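Local coordinates for protein tryptophanyl-tRNA synthetase (Cryptosporidium parvum Iowa II, PDB 3HV0) that probably attaches L-tryptophan to its cognate tRNA at the expense of ATP, this chain being the class I synthetase part of a longer protein, at residues L158-E163 and S208-I213; I276-N281 and K360-N365. All coordinates share one frame; numbering follows the deposited sequence.

Contact 1: residues L158-E163 and S208-I213; sequences LEYIAE and SSFPHI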
loop_
_atom_site.group_PDB
_atom_site.type_symbol
_atom_site.label_atom_id
_atom_site.label_comp_id
_atom_site.label_asym_id
_atom_site.label_seq_id
_atom_site.Cartn_x
_atom_site.Cartn_y
_atom_site.Cartn_z
ATOM N N LEU A 158 -2.141 -8.009 5.251
ATOM C CA LEU A 158 -1.327 -7.320 6.251
ATOM C C LEU A 158 0.062 -7.955 6.384
ATOM O O LEU A 158 1.022 -7.296 6.786
ATOM C CB LEU A 158 -2.036 -7.240 7.613
ATOM C CG LEU A 158 -3.076 -6.103 7.759
ATOM C CD1 LEU A 158 -3.373 -5.783 9.223
ATOM C CD2 LEU A 158 -2.624 -4.837 7.117
ATOM N N GLU A 159 0.172 -9.234 6.040
ATOM C CA GLU A 159 1.437 -9.912 6.237
ATOM C C GLU A 159 2.286 -10.060 4.999
ATOM O O GLU A 159 3.480 -10.222 5.131
ATOM C CB GLU A 159 1.209 -11.230 6.935
ATOM C CG GLU A 159 1.061 -11.009 8.428
ATOM C CD GLU A 159 0.658 -12.231 9.175
ATOM O OE1 GLU A 159 0.374 -13.266 8.540
ATOM O OE2 GLU A 159 0.622 -12.142 10.416
ATOM N N TYR A 160 1.679 -9.950 3.816
ATOM C CA TYR A 160 2.364 -10.174 2.538
ATOM C C TYR A 160 2.405 -8.928 1.678
ATOM O O TYR A 160 2.849 -8.991 0.532
ATOM C CB TYR A 160 1.661 -11.300 1.777
ATOM C CG TYR A 160 2.436 -11.886 0.607
ATOM C CD1 TYR A 160 3.604 -12.598 0.811
ATOM C CD2 TYR A 160 1.970 -11.757 -0.692
ATOM C CE1 TYR A 160 4.311 -13.142 -0.253
ATOM C CE2 TYR A 160 2.668 -12.269 -1.752
ATOM C CZ TYR A 160 3.836 -12.973 -1.531
ATOM O OH TYR A 160 4.525 -13.505 -2.595
ATOM N N ILE A 161 1.984 -7.795 2.236
ATOM C CA ILE A 161 1.840 -6.563 1.483
ATOM C C ILE A 161 3.138 -6.123 0.785
ATOM O O ILE A 161 3.108 -5.633 -0.341
ATOM C CB ILE A 161 1.283 -5.401 2.383
ATOM C CG1 ILE A 161 1.038 -4.156 1.535
ATOM C CG2 ILE A 161 2.203 -5.078 3.543
ATOM C CD1 ILE A 161 -0.019 -4.358 0.489
ATOM N N ALA A 162 4.272 -6.300 1.459
ATOM C CA ALA A 162 5.559 -5.875 0.934
ATOM C C ALA A 162 5.928 -6.621 -0.306
ATOM O O ALA A 162 6.476 -6.043 -1.228
ATOM C CB ALA A 162 6.643 -6.072 1.980
ATOM N N GLU A 163 5.653 -7.920 -0.337
ATOM C CA GLU A 163 5.873 -8.699 -1.561
ATOM C C GLU A 163 4.945 -8.237 -2.694
ATOM O O GLU A 163 5.335 -8.278 -3.848
ATOM C CB GLU A 163 5.699 -10.182 -1.293
ATOM C CG GLU A 163 6.758 -10.775 -0.352
ATOM C CD GLU A 163 8.115 -10.968 -0.998
ATOM O OE1 GLU A 163 8.196 -11.056 -2.244
ATOM O OE2 GLU A 163 9.108 -11.066 -0.245
ATOM N N SER A 208 4.897 -12.376 -11.161
ATOM C CA SER A 208 5.921 -11.561 -10.543
ATOM C C SER A 208 5.645 -11.404 -9.029
ATOM O O SER A 208 6.582 -11.395 -8.234
ATOM C CB SER A 208 6.047 -10.181 -11.220
ATOM O OG SER A 208 4.864 -9.398 -11.063
ATOM N N SER A 209 4.378 -11.330 -8.631
ATOM C CA SER A 209 4.035 -11.060 -7.214
ATOM C C SER A 209 4.347 -12.196 -6.244
ATOM O O SER A 209 4.086 -12.072 -5.040
ATOM C CB SER A 209 2.579 -10.682 -7.093
ATOM O OG SER A 209 2.391 -9.407 -7.660
ATOM N N PHE A 210 4.894 -13.293 -6.768
ATOM C CA PHE A 210 5.299 -14.437 -5.951
ATOM C C PHE A 210 6.687 -14.895 -6.373
ATOM O O PHE A 210 6.837 -15.965 -6.949
ATOM C CB PHE A 210 4.289 -15.595 -6.071
ATOM C CG PHE A 210 2.910 -15.235 -5.632
ATOM C CD1 PHE A 210 2.575 -15.253 -4.284
ATOM C CD2 PHE A 210 1.956 -14.834 -6.549
ATOM C CE1 PHE A 210 1.302 -14.903 -3.860
ATOM C CE2 PHE A 210 0.686 -14.480 -6.122
ATOM C CZ PHE A 210 0.360 -14.516 -4.780
ATOM N N PRO A 211 7.711 -14.070 -6.088
ATOM C CA PRO A 211 9.088 -14.441 -6.432
ATOM C C PRO A 211 9.558 -15.773 -5.813
ATOM O O PRO A 211 10.340 -16.488 -6.446
ATOM C CB PRO A 211 9.914 -13.259 -5.900
ATOM C CG PRO A 211 9.045 -12.589 -4.909
ATOM C CD PRO A 211 7.658 -12.787 -5.374
ATOM N N HIS A 212 9.063 -16.114 -4.616
ATOM C CA HIS A 212 9.538 -17.300 -3.893
ATOM C C HIS A 212 8.889 -18.611 -4.335
ATOM O O HIS A 212 9.215 -19.659 -3.780
ATOM C CB HIS A 212 9.386 -17.159 -2.373
ATOM C CG HIS A 212 9.932 -15.882 -1.819
ATOM N ND1 HIS A 212 11.188 -15.407 -2.125
ATOM C CD2 HIS A 212 9.381 -14.977 -0.975
ATOM C CE1 HIS A 212 11.383 -14.253 -1.502
ATOM N NE2 HIS A 212 10.300 -13.970 -0.794
ATOM N N ILE A 213 7.987 -18.573 -5.314
ATOM C CA ILE A 213 7.610 -19.807 -6.034
ATOM C C ILE A 213 7.969 -19.797 -7.514
ATOM O O ILE A 213 8.437 -20.813 -8.038
ATOM C CB ILE A 213 6.111 -20.199 -5.891
ATOM C CG1 ILE A 213 5.250 -19.046 -5.406
ATOM C CG2 ILE A 213 5.963 -21.297 -4.903
ATOM C CD1 ILE A 213 3.884 -19.500 -4.921
#

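Contact 2: residues I276-N281 and K360-N365; sequences IFVNDN and KNHQKN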
loop_
_atom_site.group_PDB
_atom_site.type_symbol
_atom_site.label_atom_id
_atom_site.label_comp_id
_atom_site.label_asym_id
_atom_site.label_seq_id
_atom_site.Cartn_x
_atom_site.Cartn_y
_atom_site.Cartn_z
ATOM N N ILE A 276 -26.276 -19.501 6.369
ATOM C CA ILE A 276 -25.723 -20.778 6.844
ATOM C C ILE A 276 -24.170 -20.755 6.947
ATOM O O ILE A 276 -23.467 -20.648 5.931
ATOM C CB ILE A 276 -26.195 -21.929 5.902
ATOM C CG1 ILE A 276 -26.820 -23.069 6.662
ATOM C CG2 ILE A 276 -25.065 -22.505 5.135
ATOM C CD1 ILE A 276 -28.103 -22.665 7.376
ATOM N N PHE A 277 -23.633 -20.827 8.164
ATOM C CA PHE A 277 -22.179 -20.881 8.337
ATOM C C PHE A 277 -21.677 -22.325 8.449
ATOM O O PHE A 277 -22.399 -23.214 8.891
ATOM C CB PHE A 277 -21.740 -20.085 9.562
ATOM C CG PHE A 277 -22.077 -18.621 9.498
ATOM C CD1 PHE A 277 -21.183 -17.706 8.951
ATOM C CD2 PHE A 277 -23.271 -18.149 10.020
ATOM C CE1 PHE A 277 -21.486 -16.339 8.919
ATOM C CE2 PHE A 277 -23.582 -16.790 9.987
ATOM C CZ PHE A 277 -22.692 -15.886 9.429
ATOM N N VAL A 278 -20.425 -22.556 8.060
ATOM C CA VAL A 278 -19.858 -23.914 8.127
ATOM C C VAL A 278 -19.697 -24.442 9.549
ATOM O O VAL A 278 -19.561 -25.648 9.727
ATOM C CB VAL A 278 -18.491 -24.027 7.410
ATOM C CG1 VAL A 278 -18.641 -23.739 5.925
ATOM C CG2 VAL A 278 -17.482 -23.107 8.046
ATOM N N ASN A 279 -19.700 -23.555 10.548
ATOM C CA ASN A 279 -19.655 -23.971 11.956
ATOM C C ASN A 279 -21.021 -23.969 12.659
ATOM O O ASN A 279 -21.085 -24.012 13.889
ATOM C CB ASN A 279 -18.672 -23.105 12.739
ATOM C CG ASN A 279 -19.160 -21.683 12.930
ATOM O OD1 ASN A 279 -19.961 -21.173 12.152
ATOM N ND2 ASN A 279 -18.661 -21.031 13.967
ATOM N N ASP A 280 -22.106 -23.920 11.887
ATOM C CA ASP A 280 -23.455 -24.015 12.451
ATOM C C ASP A 280 -23.774 -25.457 12.839
ATOM O O ASP A 280 -23.455 -26.398 12.105
ATOM C CB ASP A 280 -24.524 -23.515 11.461
ATOM C CG ASP A 280 -24.808 -22.026 11.584
ATOM O OD1 ASP A 280 -24.416 -21.402 12.588
ATOM O OD2 ASP A 280 -25.459 -21.480 10.669
ATOM N N ASN A 281 -24.409 -25.614 13.999
ATOM C CA ASN A 281 -24.904 -26.919 14.430
ATOM C C ASN A 281 -26.208 -27.255 13.708
ATOM O O ASN A 281 -26.787 -26.401 13.048
ATOM C CB ASN A 281 -25.062 -26.981 15.965
ATOM C CG ASN A 281 -26.061 -25.969 16.506
ATOM O OD1 ASN A 281 -26.996 -25.561 15.817
ATOM N ND2 ASN A 281 -25.878 -25.573 17.761
ATOM N N LYS A 360 -20.742 -31.030 8.817
ATOM C CA LYS A 360 -20.105 -31.918 9.795
ATOM C C LYS A 360 -18.752 -32.418 9.296
ATOM O O LYS A 360 -17.780 -32.504 10.058
ATOM C CB LYS A 360 -21.012 -33.106 10.109
ATOM N N ASN A 361 -18.701 -32.760 8.018
ATOM C CA ASN A 361 -17.456 -33.175 7.373
ATOM C C ASN A 361 -16.424 -32.037 7.328
ATOM O O ASN A 361 -15.227 -32.266 7.489
ATOM C CB ASN A 361 -17.748 -33.669 5.954
ATOM C CG ASN A 361 -16.649 -34.557 5.399
ATOM O OD1 ASN A 361 -15.560 -34.092 5.057
ATOM N ND2 ASN A 361 -16.943 -35.838 5.280
ATOM N N HIS A 362 -16.897 -30.816 7.109
ATOM C CA HIS A 362 -16.042 -29.647 7.181
ATOM C C HIS A 362 -15.579 -29.383 8.622
ATOM O O HIS A 362 -14.424 -29.036 8.842
ATOM C CB HIS A 362 -16.750 -28.409 6.587
ATOM C CG HIS A 362 -15.916 -27.169 6.623
ATOM N ND1 HIS A 362 -15.889 -26.322 7.712
ATOM C CD2 HIS A 362 -15.038 -26.657 5.727
ATOM C CE1 HIS A 362 -15.040 -25.336 7.484
ATOM N NE2 HIS A 362 -14.521 -25.509 6.280
ATOM N N GLN A 363 -16.468 -29.555 9.598
ATOM C CA GLN A 363 -16.149 -29.218 10.987
ATOM C C GLN A 363 -15.103 -30.138 11.618
ATOM O O GLN A 363 -14.283 -29.662 12.407
ATOM C CB GLN A 363 -17.411 -29.171 11.844
ATOM C CG GLN A 363 -18.174 -27.866 11.698
ATOM C CD GLN A 363 -19.676 -28.002 11.959
ATOM O OE1 GLN A 363 -20.366 -27.018 12.249
ATOM N NE2 GLN A 363 -20.186 -29.218 11.833
ATOM N N LYS A 364 -15.122 -31.429 11.267
ATOM C CA LYS A 364 -14.084 -32.359 11.723
ATOM C C LYS A 364 -12.740 -32.103 11.038
ATOM O O LYS A 364 -11.704 -32.157 11.680
ATOM C CB LYS A 364 -14.497 -33.831 11.561
ATOM C CG LYS A 364 -14.612 -34.328 10.118
ATOM C CD LYS A 364 -14.274 -35.818 9.968
ATOM C CE LYS A 364 -13.643 -36.089 8.584
ATOM N NZ LYS A 364 -14.265 -35.297 7.467
ATOM N N ASN A 365 -12.760 -31.802 9.743
ATOM C CA ASN A 365 -11.540 -31.414 9.024
ATOM C C ASN A 365 -10.924 -30.151 9.612
ATOM O O ASN A 365 -9.709 -29.985 9.601
ATOM C CB ASN A 365 -11.819 -31.164 7.545
ATOM C CG ASN A 365 -12.069 -32.432 6.763
ATOM O OD1 ASN A 365 -11.702 -33.526 7.181
ATOM N ND2 ASN A 365 -12.701 -32.285 5.608
#

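Contact 1: residues L158-E163 and S208-I213
Tyr160 reaches across to Ser209 and Phe210 from the start of helix 157-174. Its CG stands anti to the backbone N (chi1 -165°), and its OH donates a hydrogen bond of 2.9 Å to Ser209 O. The hydroxyl lies in the plane of that carbonyl, on a lone pair, and the oxygen sits at the edge of the tyrosine ring. The Phe210 ring runs nearly parallel to the Tyr160 ring, planes 18° apart, but is slid so far that the two barely overlap. Their centroids are 5.5 Å apart, and the nearest ring carbons are Tyr160 CE2 and Phe210 CE1, 3.6 Å apart. Phe153 and Phe155 also pack on the buried tyrosine. The helix follows strand 152-156, an outermost strand of the Rossmann-type sheet of class I synthetases, and Ile161 and Ala162 meet Ala162 and Ile161 of the second subunit. One turn on, Glu163 lays CB over a face of the Tyr160 ring, toward the rim. Its chain bends at chi2, which places CD toward the short helix 211-214. Glu163 OE1 rests against Pro211 CG at 3.2 Å. Glu163 OE2 accepts a hydrogen bond of 3.2 Å from His212 NE2, bent to 141° and arriving from above the carboxylate plane, with Lys380 a weak, more distant ion-pair partner.

Contact 2: residues I276-N281 and K360-N365
Val278 and His362 make the apolar part of this contact. Val278 CG1 lies over one face of the imidazole, 4.2 Å from the ring centroid and toward the rim, a CH-pi contact. Val278 CG2 comes closer still, 3.4 Å from His362 CE1. His362 CG is anti to the backbone N (chi1 -180°), and the ring's NE2 is hydrogen-bonded to Asp141 O. The end of the loop forms a type I beta turn from Phe277 to Asp280, closed by Asp280 N to Phe277 O at 3.1 Å, just before helix 282-292. The Asp280 side chain bridges the same turn: OD2 accepts a hydrogen bond from Phe277 N at 3.2 Å, nearly straight (164°), and also forms a salt bridge with Lys288. Gln363 packs against the turn, its extended side chain passing close to the backbone carbonyls. The amide carbon Gln363 CD is 3.2 Å from Val278 O, and Gln363 CG is 3.3 Å from the same oxygen. Val278 O also has a hydrogen-bond partner one turn back on the same helix, Thr359 OG1.

How the contacts relate
The two contacts do not touch: their centres are 31 Å apart and their nearest atoms about 19 Å. They follow each other along the chain, contact 1 closing before contact 2 opens. Contact 1 lies by the outermost strand 152-156 and the subunit interface, whereas contact 2 joins the loop after strand 250-254 to the long helix 344-367, with no other chain of the assembly touching it. In contact 1 the Phe210 side chain is about 10 Å from the bound tryptophan, beyond direct contact with the ligand. Between the segments of contact 1 lie 44 residues, 30 of them helical; contact 2 spans 78, of which 49 are helical.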